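BluB-like flavoprotein (Clostridium difficile 630, PDB 3EO8) binds flavin mononucleotide and is probably an oxidoreductase of the nitroreductase family. Local coordinates at residues 4-15 and 150-161; 14-22 and 92-102. All coordinates share one frame; numbering follows the deposited sequence. Where two conformers were deposited one is given.

Interaction 1 (4-15 and 150-161); sequences LQDTIFKRQSVR and TLSAIELGYGSC. With FMN (flavin mononucleotide), chain G.
Val14 and Ser160 share the one direct hydrogen bond that joins these two segments, and it is an odd one: Val14 N points almost straight at Ser160 O (3.0 Å, 172°) yet sits well above the plane of that carbonyl. The bond belongs to the nitroreductase fold, in which helix 4-10 lies across the end of helix 137-155 and the following loop runs beside strand 159-163 into the FMN site. The helix segments 4-10 and 150-155 cross at 103°, their axes 9.2 Å apart. Leu151 sets its two methyls against helix 4-10, CD1 to Ile8 CG1 and CD2 to the backbone of Thr7 and Ile8. Ile154 splits its branches: CG2 lies along the extended chain of Lys10, while CD1 packs 3.5 Å from Arg11 CB. A water bridges Lys10 and Ile154, accepting from Lys10 NZ and donating to Ile154 O. With CG of Arg11 anti to the backbone N (chi1 -169°), its chain passes over Thr150 CG2 and then bends twice, which brings the guanidinium edge-on to the phosphate. NH1 gives a 2.8 Å bond to FMN O2P and NH2 one to O3P; NH2 also reaches Ala36 O of the second subunit. Ser13 holds the same phosphate by its backbone N, nearly straight to O1P, and by OG to O2P. Val14 O, buried with no polar partner in the model, faces Cys161 CB at 3.3 Å, and on the flavin side Cys161 SG stops 3.4 Å from FMN N1.

Interaction 2 (14-22 and 92-102); sequences VRKFKNQDV and NFTLFYLKAPV. With FMN (flavin mononucleotide), chain G.
Asn92 and Phe93, the last two residues of helix 80-93, meet Arg15 first: Asn92 O lies near its CD, and CE1 of Phe93 sits over the centre of one guanidinium face, the ring and guanidinium planes 77° apart. Phe93 O takes a nearly straight 2.7 Å bond from FMN N3, while Arg15 gives NE to FMN O2 (2.7 Å) and NH2 to N1, so the two residues read the pyrimidine edge together. Next comes Phe96: with CG between its own backbone N and carbonyl carbon (chi1 74°), it turns a ring face to Arg15, whose CG lies 3.9 Å from the centroid in a CH-pi contact. Lys99 runs its extended chain past Arg15 O, and a water links NZ to that same oxygen. Ala100 then plants CB squarely on the Phe17 ring, 3.6 Å from the centroid and 9° off the normal. Pro101 CG comes within 3.4 Å of Gln20 O and also touches Val22 CG2, which packs on Val102 CG2 as well. The loop 14-22 thus covers the 3-10 turn between helix 80-93 and strand 102-108, with Phe17 resting on Ala195 of strand 189-197 and Tyr97 turned toward helix 54-75.

How the interactions relate
Val14 and Arg15 belong to both contacts, whose centres lie 14 Å apart, and the chain running through them reaches both ends of one FMN, the phosphate and the flavin. Interaction 1 supplies the phosphate grip from Arg11 and Ser13; interaction 2 recognises the pyrimidine edge. Arg15 is common to both, with Cys161 SG near its guanidinium in one contact and Phe93 and Phe96 beside it in the other. The two meet directly where Cys161 SG packs 3.6 Å from Phe96 CZ beside the flavin, and again, away from it, where Tyr158 CE1 lies 3.6 Å from Val22 CG1. Ser39 N of the second subunit also hydrogen-bonds the cofactor, placing this pocket at the dimer interface.

Interaction 1 (4-15 and 150-161)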
loop_
_atom_site.group_PDB
_atom_site.type_symbol
_atom_site.label_atom_id
_atom_site.label_comp_id
_atom_site.label_asym_id
_atom_site.label_seq_id
_atom_site.Cartn_x
_atom_site.Cartn_y
_atom_site.Cartn_z
ATOM N N LEU A 4 -2.612 -19.522 -5.082
ATOM C CA LEU A 4 -2.225 -18.250 -4.494
ATOM C C LEU A 4 -0.824 -18.250 -3.859
ATOM O O LEU A 4 -0.014 -17.359 -4.113
ATOM C CB LEU A 4 -3.255 -17.823 -3.447
ATOM C CG LEU A 4 -2.936 -16.531 -2.675
ATOM C CD1 LEU A 4 -2.982 -15.321 -3.605
ATOM C CD2 LEU A 4 -3.863 -16.357 -1.486
ATOM N N GLN A 5 -0.574 -19.203 -2.966
ATOM C CA GLN A 5 0.701 -19.244 -2.254
ATOM C C GLN A 5 1.819 -19.454 -3.243
ATOM O O GLN A 5 2.898 -18.905 -3.097
ATOM C CB GLN A 5 0.746 -20.356 -1.195
ATOM C CG GLN A 5 -0.232 -20.204 -0.049
ATOM C CD GLN A 5 -0.198 -18.798 0.580
ATOM O OE1 GLN A 5 0.833 -18.341 1.060
ATOM N NE2 GLN A 5 -1.318 -18.121 0.557
ATOM N N ASP A 6 1.574 -20.258 -4.273
ATOM C CA ASP A 6 2.603 -20.474 -5.283
ATOM C C ASP A 6 2.973 -19.149 -5.937
ATOM O O ASP A 6 4.163 -18.865 -6.157
ATOM C CB ASP A 6 2.146 -21.497 -6.338
ATOM C CG ASP A 6 2.206 -22.927 -5.831
ATOM O OD1 ASP A 6 2.804 -23.172 -4.751
ATOM O OD2 ASP A 6 1.670 -23.832 -6.531
ATOM N N THR A 7 1.970 -18.325 -6.227
ATOM C CA THR A 7 2.232 -16.999 -6.819
ATOM C C THR A 7 2.942 -16.090 -5.826
ATOM O O THR A 7 3.860 -15.377 -6.195
ATOM C CB THR A 7 0.965 -16.229 -7.347
ATOM O OG1 THR A 7 0.120 -15.792 -6.259
ATOM C CG2 THR A 7 0.164 -17.084 -8.317
ATOM N N ILE A 8 2.494 -16.106 -4.573
ATOM C CA ILE A 8 3.069 -15.234 -3.548
ATOM C C ILE A 8 4.555 -15.542 -3.328
ATOM O O ILE A 8 5.349 -14.614 -3.174
ATOM C CB ILE A 8 2.266 -15.303 -2.231
ATOM C CG1 ILE A 8 1.013 -14.425 -2.378
ATOM C CG2 ILE A 8 3.135 -14.865 -0.997
ATOM C CD1 ILE A 8 0.103 -14.419 -1.155
ATOM N N PHE A 9 4.922 -16.820 -3.375
ATOM C CA PHE A 9 6.309 -17.196 -3.055
ATOM C C PHE A 9 7.199 -17.260 -4.292
ATOM O O PHE A 9 8.416 -17.339 -4.187
ATOM C CB PHE A 9 6.349 -18.449 -2.182
ATOM C CG PHE A 9 5.922 -18.167 -0.763
ATOM C CD1 PHE A 9 6.772 -17.479 0.101
ATOM C CD2 PHE A 9 4.641 -18.463 -0.335
ATOM C CE1 PHE A 9 6.353 -17.151 1.385
ATOM C CE2 PHE A 9 4.225 -18.130 0.939
ATOM C CZ PHE A 9 5.073 -17.466 1.788
ATOM N N LYS A 10 6.582 -17.183 -5.465
ATOM C CA LYS A 10 7.309 -17.009 -6.723
ATOM C C LYS A 10 7.664 -15.549 -6.983
ATOM O O LYS A 10 8.585 -15.265 -7.755
ATOM C CB LYS A 10 6.479 -17.557 -7.880
ATOM C CG LYS A 10 7.220 -17.748 -9.198
ATOM C CD LYS A 10 6.338 -18.527 -10.179
ATOM C CE LYS A 10 7.106 -18.998 -11.379
ATOM N NZ LYS A 10 6.164 -19.541 -12.402
ATOM N N ARG A 11 6.930 -14.624 -6.361
ATOM C CA ARG A 11 7.130 -13.216 -6.612
ATOM C C ARG A 11 8.511 -12.745 -6.198
ATOM O O ARG A 11 8.944 -12.904 -5.035
ATOM C CB ARG A 11 6.078 -12.349 -5.897
ATOM C CG ARG A 11 6.061 -10.898 -6.316
ATOM C CD ARG A 11 5.763 -9.959 -5.169
ATOM N NE ARG A 11 6.675 -10.160 -4.067
ATOM C CZ ARG A 11 7.941 -9.769 -4.065
ATOM N NH1 ARG A 11 8.443 -9.101 -5.094
ATOM N NH2 ARG A 11 8.686 -10.015 -3.009
ATOM N N GLN A 12 9.180 -12.123 -7.156
ATOM C CA GLN A 12 10.427 -11.447 -6.917
ATOM C C GLN A 12 10.409 -10.089 -7.631
ATOM O O GLN A 12 9.594 -9.865 -8.526
ATOM C CB GLN A 12 11.573 -12.305 -7.478
ATOM C CG GLN A 12 11.802 -13.622 -6.761
ATOM C CD GLN A 12 12.989 -14.370 -7.353
ATOM O OE1 GLN A 12 12.817 -15.167 -8.286
ATOM N NE2 GLN A 12 14.201 -14.079 -6.863
ATOM N N SER A 13 11.326 -9.187 -7.277
ATOM C CA SER A 13 11.551 -7.999 -8.115
ATOM C C SER A 13 12.386 -8.338 -9.340
ATOM O O SER A 13 13.599 -8.591 -9.247
ATOM C CB SER A 13 12.218 -6.889 -7.321
ATOM O OG SER A 13 11.339 -6.472 -6.330
ATOM N N VAL A 14 11.719 -8.329 -10.491
ATOM C CA VAL A 14 12.302 -8.757 -11.750
ATOM C C VAL A 14 12.932 -7.575 -12.461
ATOM O O VAL A 14 12.239 -6.633 -12.839
ATOM C CB VAL A 14 11.247 -9.411 -12.634
ATOM C CG1 VAL A 14 11.842 -9.784 -14.028
ATOM C CG2 VAL A 14 10.674 -10.627 -11.871
ATOM N N ARG A 15 14.251 -7.638 -12.626
ATOM C CA ARG A 15 14.996 -6.525 -13.232
ATOM C C ARG A 15 15.700 -6.917 -14.531
ATOM O O ARG A 15 16.362 -6.102 -15.156
ATOM C CB ARG A 15 15.975 -5.918 -12.218
ATOM C CG ARG A 15 15.312 -5.498 -10.927
ATOM C CD ARG A 15 16.206 -4.647 -10.034
ATOM N NE ARG A 15 15.493 -4.288 -8.802
ATOM C CZ ARG A 15 15.395 -5.063 -7.717
ATOM N NH1 ARG A 15 15.938 -6.265 -7.669
ATOM N NH2 ARG A 15 14.720 -4.624 -6.677
ATOM N N THR A 150 0.652 -7.372 -9.589
ATOM C CA THR A 150 1.918 -8.116 -9.492
ATOM C C THR A 150 1.727 -9.635 -9.479
ATOM O O THR A 150 2.378 -10.393 -10.228
ATOM C CB THR A 150 2.648 -7.671 -8.221
ATOM O OG1 THR A 150 3.001 -6.291 -8.370
ATOM C CG2 THR A 150 3.914 -8.510 -7.960
ATOM N N LEU A 151 0.819 -10.088 -8.627
ATOM C CA LEU A 151 0.574 -11.506 -8.497
ATOM C C LEU A 151 -0.060 -12.058 -9.770
ATOM O O LEU A 151 0.231 -13.189 -10.201
ATOM C CB LEU A 151 -0.293 -11.781 -7.258
ATOM C CG LEU A 151 0.324 -11.405 -5.899
ATOM C CD1 LEU A 151 -0.650 -11.732 -4.816
ATOM C CD2 LEU A 151 1.718 -12.128 -5.657
ATOM N N SER A 152 -0.932 -11.264 -10.379
ATOM C CA SER A 152 -1.627 -11.676 -11.593
ATOM C C SER A 152 -0.671 -11.807 -12.761
ATOM O O SER A 152 -0.773 -12.745 -13.551
ATOM C CB SER A 152 -2.745 -10.680 -11.908
ATOM O OG SER A 152 -3.661 -10.646 -10.826
ATOM N N ALA A 153 0.255 -10.865 -12.855
ATOM C CA ALA A 153 1.340 -10.943 -13.853
ATOM C C ALA A 153 2.056 -12.279 -13.754
ATOM O O ALA A 153 2.253 -12.956 -14.764
ATOM C CB ALA A 153 2.343 -9.790 -13.671
ATOM N N ILE A 154 2.409 -12.688 -12.528
ATOM C CA ILE A 154 3.112 -13.979 -12.316
ATOM C C ILE A 154 2.260 -15.189 -12.724
ATOM O O ILE A 154 2.713 -16.097 -13.460
ATOM C CB ILE A 154 3.605 -14.110 -10.841
ATOM C CG1 ILE A 154 4.666 -13.047 -10.517
ATOM C CG2 ILE A 154 4.208 -15.513 -10.616
ATOM C CD1 ILE A 154 4.735 -12.681 -9.063
ATOM N N GLU A 155 0.987 -15.182 -12.342
ATOM C CA GLU A 155 0.093 -16.258 -12.762
ATOM C C GLU A 155 0.038 -16.424 -14.269
ATOM O O GLU A 155 -0.096 -17.537 -14.759
ATOM C CB GLU A 155 -1.332 -16.048 -12.255
ATOM C CG GLU A 155 -2.260 -17.150 -12.690
ATOM C CD GLU A 155 -3.657 -17.074 -12.101
ATOM O OE1 GLU A 155 -4.133 -15.962 -11.825
ATOM O OE2 GLU A 155 -4.278 -18.154 -11.938
ATOM N N LEU A 156 0.098 -15.311 -14.991
ATOM C CA LEU A 156 -0.020 -15.315 -16.454
ATOM C C LEU A 156 1.307 -15.626 -17.184
ATOM O O LEU A 156 1.337 -15.707 -18.424
ATOM C CB LEU A 156 -0.620 -13.970 -16.927
ATOM C CG LEU A 156 -2.100 -13.781 -16.527
ATOM C CD1 LEU A 156 -2.524 -12.359 -16.569
ATOM C CD2 LEU A 156 -3.026 -14.654 -17.406
ATOM N N GLY A 157 2.391 -15.835 -16.430
ATOM C CA GLY A 157 3.673 -16.218 -17.016
ATOM C C GLY A 157 4.674 -15.092 -17.166
ATOM O O GLY A 157 5.679 -15.229 -17.871
ATOM N N TYR A 158 4.407 -13.992 -16.487
ATOM C CA TYR A 158 5.249 -12.819 -16.570
ATOM C C TYR A 158 5.803 -12.502 -15.191
ATOM O O TYR A 158 5.704 -13.303 -14.278
ATOM C CB TYR A 158 4.433 -11.645 -17.095
ATOM C CG TYR A 158 3.699 -11.889 -18.388
ATOM C CD1 TYR A 158 4.352 -11.801 -19.623
ATOM C CD2 TYR A 158 2.335 -12.154 -18.388
ATOM C CE1 TYR A 158 3.671 -12.012 -20.804
ATOM C CE2 TYR A 158 1.650 -12.368 -19.551
ATOM C CZ TYR A 158 2.307 -12.277 -20.760
ATOM O OH TYR A 158 1.588 -12.449 -21.925
ATOM N N GLY A 159 6.424 -11.333 -15.055
ATOM C CA GLY A 159 6.910 -10.868 -13.774
ATOM C C GLY A 159 7.191 -9.396 -13.904
ATOM O O GLY A 159 7.134 -8.848 -15.002
ATOM N N SER A 160 7.499 -8.738 -12.789
ATOM C CA SER A 160 7.614 -7.307 -12.807
ATOM C C SER A 160 8.478 -6.803 -11.651
ATOM O O SER A 160 8.799 -7.537 -10.715
ATOM C CB SER A 160 6.193 -6.683 -12.697
ATOM O OG SER A 160 5.627 -6.872 -11.394
ATOM N N CYS A 161 8.822 -5.532 -11.719
ATOM C CA CYS A 161 9.407 -4.847 -10.591
ATOM C C CYS A 161 8.589 -3.616 -10.423
ATOM O O CYS A 161 8.237 -2.961 -11.395
ATOM C CB CYS A 161 10.865 -4.465 -10.829
ATOM S SG CYS A 161 11.780 -3.804 -9.380
HETATM N N1 FMN G . 12.990 -1.981 -6.736
HETATM C C2 FMN G . 13.802 -1.265 -7.582
HETATM O O2 FMN G . 14.753 -1.785 -8.181
HETATM N N3 FMN G . 13.554 0.064 -7.793
HETATM C C4 FMN G . 12.558 0.738 -7.149
HETATM O O4 FMN G . 12.371 1.950 -7.398
HETATM C C4A FMN G . 11.731 0.022 -6.292
HETATM N N5 FMN G . 10.686 0.660 -5.652
HETATM C C5A FMN G . 9.837 -0.050 -4.830
HETATM C C6 FMN G . 8.783 0.620 -4.237
HETATM C C7 FMN G . 7.911 -0.076 -3.418
HETATM C C7M FMN G . 6.596 0.573 -3.134
HETATM C C8 FMN G . 8.089 -1.450 -3.222
HETATM C C8M FMN G . 6.953 -2.272 -2.681
HETATM C C9 FMN G . 9.146 -2.110 -3.830
HETATM C C9A FMN G . 10.028 -1.422 -4.647
HETATM N N10 FMN G . 11.121 -2.047 -5.248
HETATM C C10 FMN G . 11.934 -1.340 -6.111
HETATM C "C1'" FMN G . 11.436 -3.500 -5.011
HETATM C "C2'" FMN G . 12.153 -3.751 -3.685
HETATM O "O2'" FMN G . 13.516 -3.357 -3.778
HETATM C "C3'" FMN G . 12.070 -5.237 -3.364
HETATM O "O3'" FMN G . 10.701 -5.589 -3.203
HETATM C "C4'" FMN G . 12.871 -5.693 -2.147
HETATM O "O4'" FMN G . 14.257 -5.460 -2.325
HETATM C "C5'" FMN G . 12.624 -7.191 -1.929
HETATM O "O5'" FMN G . 13.093 -7.903 -3.059
HETATM P P FMN G . 12.105 -8.969 -3.776
HETATM O O1P FMN G . 12.825 -9.607 -4.926
HETATM O O2P FMN G . 10.924 -8.144 -4.264
HETATM O O3P FMN G . 11.585 -10.012 -2.797
HETATM O O HOH W 1 4.732 -17.724 -13.684
HETATM O O HOH W 2 7.378 -10.562 -10.315
#

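Interaction 2 (14-22 and 92-102)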
loop_
_atom_site.group_PDB
_atom_site.type_symbol
_atom_site.label_atom_id
_atom_site.label_comp_id
_atom_site.label_asym_id
_atom_site.label_seq_id
_atom_site.Cartn_x
_atom_site.Cartn_y
_atom_site.Cartn_z
ATOM N N VAL A 14 11.719 -8.329 -10.491
ATOM C CA VAL A 14 12.302 -8.757 -11.750
ATOM C C VAL A 14 12.932 -7.575 -12.461
ATOM O O VAL A 14 12.239 -6.633 -12.839
ATOM C CB VAL A 14 11.247 -9.411 -12.634
ATOM C CG1 VAL A 14 11.842 -9.784 -14.028
ATOM C CG2 VAL A 14 10.674 -10.627 -11.871
ATOM N N ARG A 15 14.251 -7.638 -12.626
ATOM C CA ARG A 15 14.996 -6.525 -13.232
ATOM C C ARG A 15 15.700 -6.917 -14.531
ATOM O O ARG A 15 16.362 -6.102 -15.156
ATOM C CB ARG A 15 15.975 -5.918 -12.218
ATOM C CG ARG A 15 15.312 -5.498 -10.927
ATOM C CD ARG A 15 16.206 -4.647 -10.034
ATOM N NE ARG A 15 15.493 -4.288 -8.802
ATOM C CZ ARG A 15 15.395 -5.063 -7.717
ATOM N NH1 ARG A 15 15.938 -6.265 -7.669
ATOM N NH2 ARG A 15 14.720 -4.624 -6.677
ATOM N N LYS A 16 15.521 -8.158 -14.968
ATOM C CA LYS A 16 16.045 -8.584 -16.240
ATOM C C LYS A 16 14.962 -9.409 -16.894
ATOM O O LYS A 16 14.293 -10.185 -16.212
ATOM C CB LYS A 16 17.327 -9.412 -16.085
ATOM C CG LYS A 16 18.542 -8.588 -15.680
ATOM N N PHE A 17 14.803 -9.198 -18.201
ATOM C CA PHE A 17 13.678 -9.721 -18.985
ATOM C C PHE A 17 14.102 -10.413 -20.264
ATOM O O PHE A 17 15.075 -10.026 -20.910
ATOM C CB PHE A 17 12.719 -8.586 -19.347
ATOM C CG PHE A 17 12.241 -7.828 -18.167
ATOM C CD1 PHE A 17 12.999 -6.794 -17.643
ATOM C CD2 PHE A 17 11.052 -8.156 -17.533
ATOM C CE1 PHE A 17 12.573 -6.090 -16.517
ATOM C CE2 PHE A 17 10.634 -7.437 -16.408
ATOM C CZ PHE A 17 11.392 -6.413 -15.903
ATOM N N LYS A 18 13.325 -11.424 -20.644
ATOM C CA LYS A 18 13.525 -12.123 -21.906
ATOM C C LYS A 18 12.983 -11.269 -23.042
ATOM O O LYS A 18 12.250 -10.307 -22.806
ATOM C CB LYS A 18 12.837 -13.485 -21.877
ATOM C CG LYS A 18 13.455 -14.418 -20.859
ATOM C CD LYS A 18 12.717 -15.730 -20.735
ATOM C CE LYS A 18 13.484 -16.682 -19.817
ATOM N NZ LYS A 18 12.688 -17.868 -19.419
ATOM N N ASN A 19 13.373 -11.603 -24.268
ATOM C CA ASN A 19 12.935 -10.864 -25.428
ATOM C C ASN A 19 11.638 -11.432 -25.951
ATOM O O ASN A 19 11.636 -12.185 -26.940
ATOM C CB ASN A 19 13.985 -10.933 -26.523
ATOM C CG ASN A 19 13.646 -10.043 -27.697
ATOM O OD1 ASN A 19 12.984 -9.005 -27.535
ATOM N ND2 ASN A 19 14.077 -10.446 -28.883
ATOM N N GLN A 20 10.553 -11.116 -25.257
ATOM C CA GLN A 20 9.239 -11.663 -25.547
ATOM C C GLN A 20 8.227 -10.598 -25.191
ATOM O O GLN A 20 8.465 -9.776 -24.313
ATOM C CB GLN A 20 8.965 -12.903 -24.712
ATOM C CG GLN A 20 9.835 -14.071 -25.078
ATOM C CD GLN A 20 9.645 -15.290 -24.183
ATOM O OE1 GLN A 20 8.535 -15.579 -23.701
ATOM N NE2 GLN A 20 10.756 -16.009 -23.939
ATOM N N ASP A 21 7.089 -10.646 -25.860
ATOM C CA ASP A 21 6.072 -9.626 -25.704
ATOM C C ASP A 21 5.091 -9.976 -24.585
ATOM O O ASP A 21 5.032 -11.123 -24.133
ATOM C CB ASP A 21 5.372 -9.474 -27.036
ATOM C CG ASP A 21 6.351 -9.092 -28.166
ATOM N N VAL A 22 4.370 -8.964 -24.113
ATOM C CA VAL A 22 3.249 -9.134 -23.194
ATOM C C VAL A 22 1.982 -8.716 -23.924
ATOM O O VAL A 22 1.907 -7.591 -24.444
ATOM C CB VAL A 22 3.432 -8.245 -21.951
ATOM C CG1 VAL A 22 2.403 -8.621 -20.902
ATOM C CG2 VAL A 22 4.862 -8.396 -21.425
ATOM N N ASN A 92 20.982 0.838 -11.482
ATOM C CA ASN A 92 20.629 -0.526 -11.100
ATOM C C ASN A 92 19.189 -0.705 -10.639
ATOM O O ASN A 92 18.568 -1.756 -10.881
ATOM C CB ASN A 92 21.629 -1.001 -10.062
ATOM C CG ASN A 92 23.008 -1.257 -10.678
ATOM O OD1 ASN A 92 23.125 -1.513 -11.880
ATOM N ND2 ASN A 92 24.047 -1.183 -9.856
ATOM N N PHE A 93 18.666 0.334 -9.995
ATOM C CA PHE A 93 17.328 0.317 -9.381
ATOM C C PHE A 93 16.312 1.295 -9.986
ATOM O O PHE A 93 15.182 1.417 -9.500
ATOM C CB PHE A 93 17.454 0.515 -7.860
ATOM C CG PHE A 93 18.237 -0.587 -7.205
ATOM C CD1 PHE A 93 17.645 -1.822 -6.997
ATOM C CD2 PHE A 93 19.590 -0.421 -6.886
ATOM C CE1 PHE A 93 18.383 -2.875 -6.430
ATOM C CE2 PHE A 93 20.330 -1.456 -6.323
ATOM C CZ PHE A 93 19.724 -2.684 -6.104
ATOM N N THR A 94 16.654 1.971 -11.064
ATOM C CA THR A 94 15.628 2.775 -11.733
ATOM C C THR A 94 15.652 2.544 -13.264
ATOM O O THR A 94 14.676 2.069 -13.848
ATOM C CB THR A 94 15.738 4.298 -11.432
ATOM O OG1 THR A 94 15.986 4.528 -10.030
ATOM C CG2 THR A 94 14.439 5.007 -11.849
ATOM N N LEU A 95 16.771 2.841 -13.917
ATOM C CA LEU A 95 16.752 2.899 -15.364
ATOM C C LEU A 95 16.769 1.504 -16.014
ATOM O O LEU A 95 16.701 1.410 -17.233
ATOM C CB LEU A 95 17.883 3.762 -15.903
ATOM C CG LEU A 95 17.842 5.259 -15.571
ATOM C CD1 LEU A 95 19.165 5.936 -16.067
ATOM C CD2 LEU A 95 16.615 5.884 -16.191
ATOM N N PHE A 96 16.852 0.443 -15.205
ATOM C CA PHE A 96 16.757 -0.931 -15.712
ATOM C C PHE A 96 15.410 -1.251 -16.339
ATOM O O PHE A 96 15.300 -2.223 -17.080
ATOM C CB PHE A 96 17.005 -1.961 -14.596
ATOM C CG PHE A 96 15.865 -2.082 -13.665
ATOM C CD1 PHE A 96 14.805 -2.921 -13.964
ATOM C CD2 PHE A 96 15.793 -1.285 -12.541
ATOM C CE1 PHE A 96 13.723 -3.013 -13.150
ATOM C CE2 PHE A 96 14.705 -1.365 -11.707
ATOM C CZ PHE A 96 13.657 -2.213 -12.016
ATOM N N TYR A 97 14.378 -0.461 -16.057
ATOM C CA TYR A 97 13.058 -0.717 -16.644
ATOM C C TYR A 97 13.086 -0.752 -18.171
ATOM O O TYR A 97 12.218 -1.369 -18.792
ATOM C CB TYR A 97 12.001 0.294 -16.167
ATOM C CG TYR A 97 12.046 1.665 -16.830
ATOM C CD1 TYR A 97 11.489 1.889 -18.076
ATOM C CD2 TYR A 97 12.616 2.731 -16.187
ATOM C CE1 TYR A 97 11.528 3.146 -18.692
ATOM C CE2 TYR A 97 12.664 3.987 -16.766
ATOM C CZ TYR A 97 12.125 4.196 -18.025
ATOM O OH TYR A 97 12.196 5.452 -18.631
ATOM N N LEU A 98 14.073 -0.101 -18.785
ATOM C CA LEU A 98 14.163 -0.060 -20.234
ATOM C C LEU A 98 14.425 -1.460 -20.810
ATOM O O LEU A 98 14.238 -1.695 -21.987
ATOM C CB LEU A 98 15.284 0.869 -20.664
ATOM C CG LEU A 98 14.985 2.343 -20.396
ATOM C CD1 LEU A 98 16.291 3.131 -20.419
ATOM C CD2 LEU A 98 13.989 2.879 -21.435
ATOM N N LYS A 99 14.854 -2.373 -19.944
ATOM C CA LYS A 99 15.103 -3.766 -20.326
ATOM C C LYS A 99 13.825 -4.554 -20.560
ATOM O O LYS A 99 13.893 -5.660 -21.121
ATOM C CB LYS A 99 15.945 -4.449 -19.249
ATOM C CG LYS A 99 17.318 -3.810 -19.043
ATOM C CD LYS A 99 18.132 -4.503 -17.949
ATOM C CE LYS A 99 19.542 -3.920 -17.954
ATOM N NZ LYS A 99 20.378 -4.297 -16.780
ATOM N N ALA A 100 12.685 -4.019 -20.114
ATOM C CA ALA A 100 11.383 -4.670 -20.283
ATOM C C ALA A 100 10.646 -4.152 -21.515
ATOM O O ALA A 100 10.852 -3.013 -21.925
ATOM C CB ALA A 100 10.535 -4.469 -19.042
ATOM N N PRO A 101 9.760 -4.986 -22.094
ATOM C CA PRO A 101 8.888 -4.582 -23.183
ATOM C C PRO A 101 7.750 -3.645 -22.796
ATOM O O PRO A 101 7.212 -2.980 -23.656
ATOM C CB PRO A 101 8.345 -5.921 -23.711
ATOM C CG PRO A 101 8.374 -6.842 -22.506
ATOM C CD PRO A 101 9.564 -6.396 -21.701
ATOM N N VAL A 102 7.392 -3.574 -21.521
ATOM C CA VAL A 102 6.245 -2.766 -21.093
ATOM C C VAL A 102 6.612 -1.955 -19.876
ATOM O O VAL A 102 7.230 -2.475 -18.953
ATOM C CB VAL A 102 5.026 -3.650 -20.737
ATOM C CG1 VAL A 102 3.854 -2.793 -20.255
ATOM C CG2 VAL A 102 4.641 -4.545 -21.909
HETATM N N1 FMN G . 12.990 -1.981 -6.736
HETATM C C2 FMN G . 13.802 -1.265 -7.582
HETATM O O2 FMN G . 14.753 -1.785 -8.181
HETATM N N3 FMN G . 13.554 0.064 -7.793
HETATM C C4 FMN G . 12.558 0.738 -7.149
HETATM O O4 FMN G . 12.371 1.950 -7.398
HETATM C C4A FMN G . 11.731 0.022 -6.292
HETATM N N5 FMN G . 10.686 0.660 -5.652
HETATM C C5A FMN G . 9.837 -0.050 -4.830
HETATM C C6 FMN G . 8.783 0.620 -4.237
HETATM C C7 FMN G . 7.911 -0.076 -3.418
HETATM C C7M FMN G . 6.596 0.573 -3.134
HETATM C C8 FMN G . 8.089 -1.450 -3.222
HETATM C C8M FMN G . 6.953 -2.272 -2.681
HETATM C C9 FMN G . 9.146 -2.110 -3.830
HETATM C C9A FMN G . 10.028 -1.422 -4.647
HETATM N N10 FMN G . 11.121 -2.047 -5.248
HETATM C C10 FMN G . 11.934 -1.340 -6.111
HETATM C "C1'" FMN G . 11.436 -3.500 -5.011
HETATM C "C2'" FMN G . 12.153 -3.751 -3.685
HETATM O "O2'" FMN G . 13.516 -3.357 -3.778
HETATM C "C3'" FMN G . 12.070 -5.237 -3.364
HETATM O "O3'" FMN G . 10.701 -5.589 -3.203
HETATM C "C4'" FMN G . 12.871 -5.693 -2.147
HETATM O "O4'" FMN G . 14.257 -5.460 -2.325
HETATM C "C5'" FMN G . 12.624 -7.191 -1.929
HETATM O "O5'" FMN G . 13.093 -7.903 -3.059
HETATM P P FMN G . 12.105 -8.969 -3.776
HETATM O O1P FMN G . 12.825 -9.607 -4.926
HETATM O O2P FMN G . 10.924 -8.144 -4.264
HETATM O O3P FMN G . 11.585 -10.012 -2.797
HETATM O O HOH W 3 18.922 -5.153 -14.560
#